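Local coordinates for protein endoglucanase (Clostridium thermocellum, PDB 2EO7) that probably hydrolyses internal beta-1,4-glucosidic links in cellulose and xyloglucan, the chain being the family 44 glycoside hydrolase portion of a larger multidomain enzyme, at residues A[44-49]-A[183-188]; A[60-65]-A[193-198]; A[66-71]-A[116-121]. One frame throughout, in Å; residues are numbered along the deposited sequence. Where two conformers were deposited one is given.

How the contacts relate
From the N terminus, residues 44-49 follow strand 40-43 of the parallel barrel, and contact 1 closes the chain onto residues 183-188 after strand 180-183. Residues 60-65 come next and pair with 193-198 in contact 2; because 193-198 lies beyond 183-188, the loops of contacts 1 and 2 cross. Contact 3, joining 66-71 to 116-121, is a shorter loop that falls within both. Direct bonds stitch the three together: N46 ND2 hydrogen-bonds D63 OD2, R47 NH1 forms a salt bridge with D69 OD1, and A60 N probably hydrogen-bonds Y67 O. Together they tie barrel-strand ends to a small antiparallel sheet along the row of bound glucoses.

Contact 1 of 3, residues A[44-49]-A[183-188]; sequences GGNRTT and IDNEPA. With BGC (beta-D-glucopyranose), chain B; BGC (beta-D-glucopyranose), chain C; BGC (beta-D-glucopyranose), chain D.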
loop_
_atom_site.group_PDB
_atom_site.type_symbol
_atom_site.label_atom_id
_atom_site.label_comp_id
_atom_site.label_asym_id
_atom_site.label_seq_id
_atom_site.Cartn_x
_atom_site.Cartn_y
_atom_site.Cartn_z
ATOM N N GLY A 44 -4.350 9.044 -3.609
ATOM C CA GLY A 44 -4.264 9.434 -2.219
ATOM C C GLY A 44 -3.082 10.312 -1.924
ATOM O O GLY A 44 -2.440 10.830 -2.833
ATOM N N GLY A 45 -2.781 10.490 -0.642
ATOM C CA GLY A 45 -1.673 11.347 -0.299
ATOM C C GLY A 45 -2.149 12.734 0.080
ATOM O O GLY A 45 -3.344 13.043 0.024
ATOM N N ASN A 46 -1.198 13.584 0.442
ATOM C CA ASN A 46 -1.511 14.921 0.918
ATOM C C ASN A 46 -2.447 15.766 0.076
ATOM O O ASN A 46 -3.333 16.426 0.621
ATOM C CB ASN A 46 -0.212 15.691 1.182
ATOM C CG ASN A 46 0.596 15.074 2.310
ATOM O OD1 ASN A 46 0.084 14.231 3.054
ATOM N ND2 ASN A 46 1.850 15.500 2.455
ATOM N N ARG A 47 -2.260 15.751 -1.238
ATOM C CA ARG A 47 -3.101 16.559 -2.117
ATOM C C ARG A 47 -4.575 16.163 -2.140
ATOM O O ARG A 47 -5.414 16.954 -2.569
ATOM C CB ARG A 47 -2.579 16.504 -3.563
ATOM C CG ARG A 47 -1.535 17.555 -3.906
ATOM C CD ARG A 47 -2.167 18.927 -4.025
ATOM N NE ARG A 47 -1.188 19.934 -4.431
ATOM C CZ ARG A 47 -1.510 21.124 -4.930
ATOM N NH1 ARG A 47 -2.788 21.461 -5.087
ATOM N NH2 ARG A 47 -0.553 21.976 -5.271
ATOM N N THR A 48 -4.896 14.955 -1.700
ATOM C CA THR A 48 -6.288 14.521 -1.775
ATOM C C THR A 48 -7.184 14.972 -0.623
ATOM O O THR A 48 -8.399 14.916 -0.738
ATOM C CB THR A 48 -6.395 12.976 -1.945
ATOM O OG1 THR A 48 -5.944 12.310 -0.754
ATOM C CG2 THR A 48 -5.561 12.514 -3.140
ATOM N N THR A 49 -6.593 15.451 0.466
ATOM C CA THR A 49 -7.387 15.885 1.613
ATOM C C THR A 49 -8.314 17.059 1.294
ATOM O O THR A 49 -9.478 17.070 1.720
ATOM C CB THR A 49 -6.463 16.272 2.772
ATOM O OG1 THR A 49 -5.741 15.104 3.188
ATOM C CG2 THR A 49 -7.265 16.812 3.939
ATOM N N ILE A 183 -10.856 6.872 3.906
ATOM C CA ILE A 183 -11.325 7.949 4.769
ATOM C C ILE A 183 -10.169 8.951 4.867
ATOM O O ILE A 183 -9.377 8.918 5.814
ATOM C CB ILE A 183 -11.659 7.440 6.199
ATOM C CG1 ILE A 183 -12.682 6.299 6.139
ATOM C CG2 ILE A 183 -12.196 8.596 7.056
ATOM C CD1 ILE A 183 -14.028 6.685 5.560
ATOM N N ASP A 184 -10.062 9.819 3.867
ATOM C CA ASP A 184 -9.021 10.836 3.823
ATOM C C ASP A 184 -7.588 10.259 3.865
ATOM O O ASP A 184 -7.348 9.124 3.420
ATOM C CB ASP A 184 -9.263 11.870 4.948
ATOM C CG ASP A 184 -8.728 13.265 4.610
ATOM O OD1 ASP A 184 -7.485 13.448 4.610
ATOM O OD2 ASP A 184 -9.546 14.185 4.346
ATOM N N ASN A 185 -6.652 11.043 4.392
ATOM C CA ASN A 185 -5.230 10.671 4.403
ATOM C C ASN A 185 -4.514 11.204 5.648
ATOM O O ASN A 185 -4.609 12.389 5.946
ATOM C CB ASN A 185 -4.554 11.304 3.170
ATOM C CG ASN A 185 -3.071 10.951 3.043
ATOM O OD1 ASN A 185 -2.731 9.819 2.737
ATOM N ND2 ASN A 185 -2.187 11.929 3.271
ATOM N N GLU A 186 -3.804 10.330 6.357
ATOM C CA GLU A 186 -2.998 10.728 7.524
ATOM C C GLU A 186 -3.648 11.771 8.425
ATOM O O GLU A 186 -3.140 12.889 8.578
ATOM C CB GLU A 186 -1.629 11.221 7.023
ATOM C CG GLU A 186 -0.917 10.141 6.173
ATOM C CD GLU A 186 0.499 10.493 5.747
ATOM O OE1 GLU A 186 0.910 11.679 5.874
ATOM O OE2 GLU A 186 1.205 9.560 5.275
ATOM N N PRO A 187 -4.764 11.399 9.072
ATOM C CA PRO A 187 -5.488 12.311 9.961
ATOM C C PRO A 187 -4.671 12.893 11.104
ATOM O O PRO A 187 -4.866 14.060 11.464
ATOM C CB PRO A 187 -6.669 11.471 10.452
ATOM C CG PRO A 187 -6.145 10.038 10.384
ATOM C CD PRO A 187 -5.382 10.056 9.064
ATOM N N ALA A 188 -3.756 12.108 11.666
ATOM C CA ALA A 188 -2.950 12.619 12.772
ATOM C C ALA A 188 -1.978 13.696 12.307
ATOM O O ALA A 188 -1.364 14.376 13.137
ATOM C CB ALA A 188 -2.200 11.490 13.477
HETATM C C2 BGC B . 1.747 10.852 2.065
HETATM C C3 BGC B . 2.302 11.719 0.927
HETATM C C4 BGC B . 3.729 12.190 1.232
HETATM C C5 BGC B . 4.372 10.851 1.549
HETATM C C6 BGC B . 5.895 11.034 1.553
HETATM C C1 BGC B . 2.650 10.869 3.302
HETATM O O1 BGC B . 2.848 12.035 4.111
HETATM O O2 BGC B . 0.349 10.957 2.349
HETATM O O3 BGC B . 1.425 12.747 0.460
HETATM O O4 BGC B . 4.341 12.752 0.043
HETATM O O5 BGC B . 3.909 10.347 2.830
HETATM O O6 BGC B . 6.557 9.808 1.228
HETATM C C2 BGC C . 5.240 14.728 -1.091
HETATM C C3 BGC C . 4.894 16.172 -1.464
HETATM C C4 BGC C . 3.737 16.213 -2.462
HETATM C C5 BGC C . 2.593 15.445 -1.812
HETATM C C6 BGC C . 1.397 15.429 -2.767
HETATM C C1 BGC C . 4.013 14.068 -0.453
HETATM O O2 BGC C . 6.336 14.721 -0.173
HETATM O O3 BGC C . 6.048 16.820 -2.008
HETATM O O4 BGC C . 3.335 17.574 -2.704
HETATM O O5 BGC C . 2.907 14.108 -1.377
HETATM O O6 BGC C . 0.325 14.695 -2.168
HETATM C C2 BGC D . 2.784 19.499 -3.997
HETATM C C3 BGC D . 2.794 20.116 -5.398
HETATM C C4 BGC D . 4.234 20.111 -5.919
HETATM C C5 BGC D . 4.807 18.702 -5.859
HETATM C C6 BGC D . 6.294 18.705 -6.227
HETATM C C1 BGC D . 3.377 18.089 -4.044
HETATM O O2 BGC D . 1.437 19.411 -3.526
HETATM O O3 BGC D . 2.263 21.441 -5.322
HETATM O O4 BGC D . 4.431 20.616 -7.252
HETATM O O5 BGC D . 4.728 18.165 -4.527
HETATM O O6 BGC D . 7.035 19.505 -5.299
HETATM O O HOH W 1 0.059 14.290 5.761
HETATM O O HOH W 2 -3.259 14.619 3.952
#
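T49 and D184 form the tight end. T49 OG1 donates to D184 OD1 over 2.8 Å, on its syn side, 22° out of the carboxylate plane, and T49 CG2, anti to the backbone N, packs 3.4 Å from D184 OD1. On the anti side the same oxygen accepts N185 N, 2.6 Å away, while D184 OD2 takes A111 N and A112 N, fixing the carboxylate's rotation. Toward the sugars direct contacts thin out and two waters fill in, though protein and glucose bury this side too. N46 OD1 stands 3.2 Å from N185 ND2 with the amide planes 66° apart; one water lies 2.7 Å from both N46 OD1 and E186 OE1, and another links N185 ND2 with T49 OG1. D63 holds N46 ND2. The chain B glucose gives its O1 to E186 OE1 and receives N46 N on O3 and N185 ND2 on O2, whereas R47 NE and NH2 donate to O2 and O3 of the chain D glucose. An Asn-Glu pair just past barrel strand 180-183, the fourth, with E359 on the seventh strand, 354-360, also bonded to glucose, probably matches the strand-4 and strand-7 glutamates of retaining TIM-barrel glycosidases.

Contact 2 of 3, residues A[60-65]-A[193-198]; sequences AGSDWL and THPRIH. With BGC (beta-D-glucopyranose), chain C; BGC (beta-D-glucopyranose), chain D; BGC (beta-D-glucopyranose), chain E.
The backbones of G61 and S62 pass close to T193 and H194, with 4.8 Å between G61 CA and H194 CA, and S62 N donates to T193 O over 2.8 Å (N-H...O 160°). The same carbonyl oxygen receives a CA-H...O contact from G61 CA, 3.2 Å away, an approach possible because G61 has no side chain. The H194 ring comes obliquely to the glycine, H194 ND1 lying 3.8 Å from G61 CA; T193 CG2 lies over one face of that ring, toward its rim, and H194 NE2 makes a weak bond to N46 O. In the conformer given, S62 OG sits beside its own backbone N (chi1 -61°), a tentative partner of H192 O. The other flank of the 60-65 turn faces sugar: A60 CB is 3.6 Å from O2 of the chain D glucose, D63 OD2 is 3.1 Å from C5 of the chain C glucose, and W64 presents a ring face to C5 of the chain E glucose. One main-chain hydrogen bond, a bent and probably weak CA-H...O contact and van der Waals packing, rather than paired charges, therefore join this sugar-facing turn to the end of helix 190-193.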
loop_
_atom_site.group_PDB
_atom_site.type_symbol
_atom_site.label_atom_id
_atom_site.label_comp_id
_atom_site.label_asym_id
_atom_site.label_seq_id
_atom_site.Cartn_x
_atom_site.Cartn_y
_atom_site.Cartn_z
ATOM N N ALA A 60 -2.156 22.301 -1.645
ATOM C CA ALA A 60 -0.870 21.670 -1.333
ATOM C C ALA A 60 -0.564 21.558 0.153
ATOM O O ALA A 60 0.275 20.743 0.559
ATOM C CB ALA A 60 0.268 22.442 -2.016
ATOM N N GLY A 61 -1.222 22.371 0.970
ATOM C CA GLY A 61 -0.926 22.330 2.390
ATOM C C GLY A 61 0.528 22.742 2.599
ATOM O O GLY A 61 1.093 23.500 1.800
ATOM N N SER A 62 1.144 22.227 3.658
ATOM C CA SER A 62 2.525 22.567 3.973
ATOM C C SER A 62 3.531 22.111 2.924
ATOM O O SER A 62 4.698 22.498 2.975
ATOM C CB SER A 62 2.910 21.989 5.340
ATOM O OG SER A 62 2.090 22.529 6.360
ATOM N N ASP A 63 3.091 21.294 1.974
ATOM C CA ASP A 63 4.002 20.818 0.937
ATOM C C ASP A 63 4.368 21.972 0.010
ATOM O O ASP A 63 5.438 21.960 -0.592
ATOM C CB ASP A 63 3.402 19.669 0.127
ATOM C CG ASP A 63 3.420 18.354 0.883
ATOM O OD1 ASP A 63 4.282 18.191 1.777
ATOM O OD2 ASP A 63 2.591 17.478 0.569
ATOM N N TRP A 64 3.474 22.955 -0.130
ATOM C CA TRP A 64 3.781 24.116 -0.953
ATOM C C TRP A 64 2.965 25.379 -0.689
ATOM O O TRP A 64 2.042 25.714 -1.430
ATOM C CB TRP A 64 3.740 23.798 -2.451
ATOM C CG TRP A 64 4.413 24.904 -3.247
ATOM C CD1 TRP A 64 3.825 26.033 -3.755
ATOM C CD2 TRP A 64 5.822 25.043 -3.498
ATOM N NE1 TRP A 64 4.780 26.867 -4.300
ATOM C CE2 TRP A 64 6.012 26.284 -4.154
ATOM C CE3 TRP A 64 6.942 24.241 -3.226
ATOM C CZ2 TRP A 64 7.280 26.743 -4.543
ATOM C CZ3 TRP A 64 8.205 24.699 -3.613
ATOM C CH2 TRP A 64 8.358 25.941 -4.265
ATOM N N LEU A 65 3.328 26.064 0.389
ATOM C CA LEU A 65 2.734 27.338 0.765
ATOM C C LEU A 65 1.201 27.398 0.812
ATOM O O LEU A 65 0.611 28.464 0.613
ATOM C CB LEU A 65 3.280 28.417 -0.181
ATOM C CG LEU A 65 4.815 28.531 -0.220
ATOM C CD1 LEU A 65 5.256 29.434 -1.366
ATOM C CD2 LEU A 65 5.326 29.075 1.104
ATOM N N THR A 193 0.136 19.036 8.120
ATOM C CA THR A 193 0.123 19.154 6.666
ATOM C C THR A 193 -0.933 20.121 6.147
ATOM O O THR A 193 -0.703 20.859 5.181
ATOM C CB THR A 193 -0.119 17.756 6.042
ATOM O OG1 THR A 193 0.896 16.858 6.515
ATOM C CG2 THR A 193 -0.080 17.810 4.520
ATOM N N HIS A 194 -2.086 20.125 6.794
ATOM C CA HIS A 194 -3.191 20.975 6.342
ATOM C C HIS A 194 -3.764 21.869 7.428
ATOM O O HIS A 194 -4.973 21.849 7.693
ATOM C CB HIS A 194 -4.303 20.084 5.785
ATOM C CG HIS A 194 -3.908 19.326 4.558
ATOM N ND1 HIS A 194 -3.691 19.939 3.343
ATOM C CD2 HIS A 194 -3.708 17.999 4.355
ATOM C CE1 HIS A 194 -3.376 19.022 2.443
ATOM N NE2 HIS A 194 -3.380 17.838 3.032
ATOM N N PRO A 195 -2.909 22.689 8.059
ATOM C CA PRO A 195 -3.375 23.583 9.120
ATOM C C PRO A 195 -4.433 24.604 8.702
ATOM O O PRO A 195 -5.181 25.083 9.554
ATOM C CB PRO A 195 -2.079 24.254 9.598
ATOM C CG PRO A 195 -1.246 24.300 8.359
ATOM C CD PRO A 195 -1.479 22.910 7.774
ATOM N N ARG A 196 -4.498 24.947 7.412
ATOM C CA ARG A 196 -5.484 25.927 6.962
ATOM C C ARG A 196 -6.866 25.295 6.836
ATOM O O ARG A 196 -7.865 26.005 6.690
ATOM C CB ARG A 196 -5.087 26.532 5.609
ATOM C CG ARG A 196 -3.710 27.163 5.597
ATOM C CD ARG A 196 -3.683 28.484 6.353
ATOM N NE ARG A 196 -2.352 29.085 6.295
ATOM C CZ ARG A 196 -1.414 28.931 7.222
ATOM N NH1 ARG A 196 -1.648 28.189 8.302
ATOM N NH2 ARG A 196 -0.232 29.522 7.066
ATOM N N ILE A 197 -6.906 23.963 6.857
ATOM C CA ILE A 197 -8.156 23.214 6.778
ATOM C C ILE A 197 -8.574 22.707 8.157
ATOM O O ILE A 197 -9.733 22.823 8.550
ATOM C CB ILE A 197 -8.034 21.963 5.851
ATOM C CG1 ILE A 197 -7.855 22.396 4.391
ATOM C CG2 ILE A 197 -9.297 21.080 5.981
ATOM C CD1 ILE A 197 -7.635 21.199 3.416
ATOM N N HIS A 198 -7.607 22.175 8.900
ATOM C CA HIS A 198 -7.878 21.559 10.196
ATOM C C HIS A 198 -6.731 21.916 11.151
ATOM O O HIS A 198 -5.861 21.086 11.439
ATOM C CB HIS A 198 -7.944 20.036 9.951
ATOM C CG HIS A 198 -8.466 19.236 11.103
ATOM N ND1 HIS A 198 -7.809 19.137 12.311
ATOM C CD2 HIS A 198 -9.590 18.489 11.224
ATOM C CE1 HIS A 198 -8.511 18.369 13.128
ATOM N NE2 HIS A 198 -9.596 17.965 12.492
HETATM C C2 BGC C . 5.240 14.728 -1.091
HETATM C C3 BGC C . 4.894 16.172 -1.464
HETATM C C4 BGC C . 3.737 16.213 -2.462
HETATM C C5 BGC C . 2.593 15.445 -1.812
HETATM C C6 BGC C . 1.397 15.429 -2.767
HETATM C C1 BGC C . 4.013 14.068 -0.453
HETATM O O2 BGC C . 6.336 14.721 -0.173
HETATM O O3 BGC C . 6.048 16.820 -2.008
HETATM O O4 BGC C . 3.335 17.574 -2.704
HETATM O O5 BGC C . 2.907 14.108 -1.377
HETATM O O6 BGC C . 0.325 14.695 -2.168
HETATM C C2 BGC D . 2.784 19.499 -3.997
HETATM C C3 BGC D . 2.794 20.116 -5.398
HETATM C C4 BGC D . 4.234 20.111 -5.919
HETATM C C5 BGC D . 4.807 18.702 -5.859
HETATM C C6 BGC D . 6.294 18.705 -6.227
HETATM C C1 BGC D . 3.377 18.089 -4.044
HETATM O O2 BGC D . 1.437 19.411 -3.526
HETATM O O3 BGC D . 2.263 21.441 -5.322
HETATM O O4 BGC D . 4.431 20.616 -7.252
HETATM O O5 BGC D . 4.728 18.165 -4.527
HETATM O O6 BGC D . 7.035 19.505 -5.299
HETATM C C2 BGC E . 4.863 22.176 -8.947
HETATM C C3 BGC E . 5.081 23.655 -9.264
HETATM C C4 BGC E . 3.777 24.384 -8.946
HETATM C C5 BGC E . 3.429 24.160 -7.472
HETATM C C6 BGC E . 2.128 24.906 -7.173
HETATM C C1 BGC E . 4.505 22.036 -7.465
HETATM O O2 BGC E . 6.082 21.481 -9.221
HETATM O O3 BGC E . 5.395 23.802 -10.652
HETATM O O4 BGC E . 3.936 25.781 -9.206
HETATM O O5 BGC E . 3.282 22.751 -7.212
HETATM O O6 BGC E . 1.764 24.735 -5.801
#

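Contact 3 of 3, residues A[66-71]-A[116-121]; sequences HYSDTY and SADGNG. With BGC (beta-D-glucopyranose), chain D; BGC (beta-D-glucopyranose), chain E.
S68 and G121 are joined by two backbone bonds, the pattern of an antiparallel hydrogen-bonded pair. S68 N reaches G121 O over 2.9 Å with an N-H...O angle of 174°; G121 N returns to S68 O at 2.8 Å. The S68 hydroxyl adds a side-chain bond, S68 OG to S116 OG at 2.9 Å, and is gripped further by N59 ND2 and by a water 2.6 Å from S68 OG. Two Asx turns flank the pair. D118 OD1 accepts N120 N and forms a salt bridge with R133, whose NH2 also bonds G121 O, bracing the loop; the D118 CG placement between backbone N and carbonyl carbon (chi1 57°) folds the carboxylate back onto its own chain. D69 OD1 accepts Y71 N and forms a salt bridge with R47, while D69 OD2 takes O6 of the chain E glucose at 3.1 Å.

Packing surrounds these bonds. S68 CB rests 3.3 Å from D118 O, G119 CA lies 3.7 Å from D69 CA, and one face of the Y67 ring covers G121 C. Y71 turns a ring face to C3 of the chain D glucose, 3.5 Å above the ring plane and offset toward the rim. Strands 58-59, 67-69 and 121-122 thus build a small antiparallel sheet whose adjoining aromatic and acidic side chains line the sugar-binding cleft, as is common in glycoside hydrolases.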
loop_
_atom_site.group_PDB
_atom_site.type_symbol
_atom_site.label_atom_id
_atom_site.label_comp_id
_atom_site.label_asym_id
_atom_site.label_seq_id
_atom_site.Cartn_x
_atom_site.Cartn_y
_atom_site.Cartn_z
ATOM N N HIS A 66 0.568 26.260 1.077
ATOM C CA HIS A 66 -0.895 26.178 1.179
ATOM C C HIS A 66 -1.605 26.732 -0.056
ATOM O O HIS A 66 -2.639 27.386 0.044
ATOM C CB HIS A 66 -1.360 26.918 2.436
ATOM C CG HIS A 66 -0.585 26.546 3.663
ATOM N ND1 HIS A 66 -0.698 25.312 4.270
ATOM C CD2 HIS A 66 0.386 27.208 4.333
ATOM C CE1 HIS A 66 0.172 25.229 5.260
ATOM N NE2 HIS A 66 0.844 26.367 5.318
ATOM N N TYR A 67 -1.029 26.455 -1.217
ATOM C CA TYR A 67 -1.586 26.884 -2.491
ATOM C C TYR A 67 -2.806 26.065 -2.912
ATOM O O TYR A 67 -2.772 24.833 -2.861
ATOM C CB TYR A 67 -0.547 26.692 -3.600
ATOM C CG TYR A 67 0.306 27.890 -3.940
ATOM C CD1 TYR A 67 1.013 28.574 -2.956
ATOM C CD2 TYR A 67 0.459 28.296 -5.267
ATOM C CE1 TYR A 67 1.864 29.633 -3.286
ATOM C CE2 TYR A 67 1.307 29.354 -5.608
ATOM C CZ TYR A 67 2.004 30.012 -4.616
ATOM O OH TYR A 67 2.855 31.041 -4.951
ATOM N N SER A 68 -3.874 26.743 -3.331
ATOM C CA SER A 68 -5.035 26.047 -3.891
ATOM C C SER A 68 -4.838 26.260 -5.379
ATOM O O SER A 68 -4.693 27.408 -5.834
ATOM C CB SER A 68 -6.363 26.682 -3.480
ATOM O OG SER A 68 -6.792 26.177 -2.234
ATOM N N ASP A 69 -4.817 25.176 -6.146
ATOM C CA ASP A 69 -4.590 25.303 -7.589
ATOM C C ASP A 69 -5.067 24.092 -8.381
ATOM O O ASP A 69 -5.829 23.270 -7.878
ATOM C CB ASP A 69 -3.106 25.531 -7.863
ATOM C CG ASP A 69 -2.240 24.442 -7.272
ATOM O OD1 ASP A 69 -2.704 23.279 -7.220
ATOM O OD2 ASP A 69 -1.092 24.746 -6.874
ATOM N N THR A 70 -4.598 23.991 -9.623
ATOM C CA THR A 70 -4.991 22.911 -10.521
ATOM C C THR A 70 -3.966 21.796 -10.603
ATOM O O THR A 70 -3.989 20.986 -11.529
ATOM C CB THR A 70 -5.229 23.474 -11.939
ATOM O OG1 THR A 70 -4.073 24.225 -12.349
ATOM C CG2 THR A 70 -6.445 24.384 -11.936
ATOM N N TYR A 71 -3.092 21.732 -9.609
ATOM C CA TYR A 71 -2.044 20.720 -9.591
ATOM C C TYR A 71 -2.491 19.306 -9.949
ATOM O O TYR A 71 -1.867 18.659 -10.781
ATOM C CB TYR A 71 -1.367 20.685 -8.222
ATOM C CG TYR A 71 -0.322 19.600 -8.114
ATOM C CD1 TYR A 71 0.954 19.783 -8.648
ATOM C CD2 TYR A 71 -0.616 18.381 -7.501
ATOM C CE1 TYR A 71 1.915 18.774 -8.569
ATOM C CE2 TYR A 71 0.333 17.369 -7.414
ATOM C CZ TYR A 71 1.600 17.575 -7.950
ATOM O OH TYR A 71 2.556 16.593 -7.841
ATOM N N SER A 116 -10.831 22.859 -1.310
ATOM C CA SER A 116 -10.580 24.074 -2.085
ATOM C C SER A 116 -11.775 24.604 -2.861
ATOM O O SER A 116 -12.366 23.898 -3.673
ATOM C CB SER A 116 -9.433 23.846 -3.073
ATOM O OG SER A 116 -8.222 23.607 -2.383
ATOM N N ALA A 117 -12.094 25.874 -2.633
ATOM C CA ALA A 117 -13.210 26.513 -3.326
ATOM C C ALA A 117 -12.739 27.076 -4.653
ATOM O O ALA A 117 -13.548 27.377 -5.545
ATOM C CB ALA A 117 -13.767 27.655 -2.472
ATOM N N ASP A 118 -11.428 27.203 -4.795
ATOM C CA ASP A 118 -10.872 27.826 -5.986
ATOM C C ASP A 118 -9.444 27.357 -6.253
ATOM O O ASP A 118 -8.909 26.520 -5.529
ATOM C CB ASP A 118 -10.871 29.341 -5.748
ATOM C CG ASP A 118 -10.078 29.727 -4.485
ATOM O OD1 ASP A 118 -8.854 29.475 -4.459
ATOM O OD2 ASP A 118 -10.669 30.270 -3.519
ATOM N N GLY A 119 -8.846 27.894 -7.313
ATOM C CA GLY A 119 -7.470 27.565 -7.647
ATOM C C GLY A 119 -6.707 28.882 -7.689
ATOM O O GLY A 119 -5.832 29.081 -8.537
ATOM N N ASN A 120 -7.001 29.759 -6.731
ATOM C CA ASN A 120 -6.400 31.099 -6.712
ATOM C C ASN A 120 -5.054 31.294 -6.034
ATOM O O ASN A 120 -4.639 32.437 -5.806
ATOM C CB ASN A 120 -7.376 32.109 -6.104
ATOM C CG ASN A 120 -8.686 32.183 -6.855
ATOM O OD1 ASN A 120 -8.757 31.864 -8.038
ATOM N ND2 ASN A 120 -9.733 32.628 -6.167
ATOM N N GLY A 121 -4.364 30.210 -5.698
ATOM C CA GLY A 121 -3.070 30.373 -5.061
ATOM C C GLY A 121 -3.065 30.186 -3.553
ATOM O O GLY A 121 -3.993 29.608 -2.977
HETATM C C2 BGC D . 2.784 19.499 -3.997
HETATM C C3 BGC D . 2.794 20.116 -5.398
HETATM C C4 BGC D . 4.234 20.111 -5.919
HETATM C C5 BGC D . 4.807 18.702 -5.859
HETATM C C6 BGC D . 6.294 18.705 -6.227
HETATM C C1 BGC D . 3.377 18.089 -4.044
HETATM O O2 BGC D . 1.437 19.411 -3.526
HETATM O O3 BGC D . 2.263 21.441 -5.322
HETATM O O4 BGC D . 4.431 20.616 -7.252
HETATM O O5 BGC D . 4.728 18.165 -4.527
HETATM O O6 BGC D . 7.035 19.505 -5.299
HETATM C C2 BGC E . 4.863 22.176 -8.947
HETATM C C3 BGC E . 5.081 23.655 -9.264
HETATM C C4 BGC E . 3.777 24.384 -8.946
HETATM C C5 BGC E . 3.429 24.160 -7.472
HETATM C C6 BGC E . 2.128 24.906 -7.173
HETATM C C1 BGC E . 4.505 22.036 -7.465
HETATM O O2 BGC E . 6.082 21.481 -9.221
HETATM O O3 BGC E . 5.395 23.802 -10.652
HETATM O O4 BGC E . 3.936 25.781 -9.206
HETATM O O5 BGC E . 3.282 22.751 -7.212
HETATM O O6 BGC E . 1.764 24.735 -5.801
HETATM O O HOH W 3 -9.000 27.557 -2.331
HETATM O O HOH W 4 -4.256 26.972 -10.546
#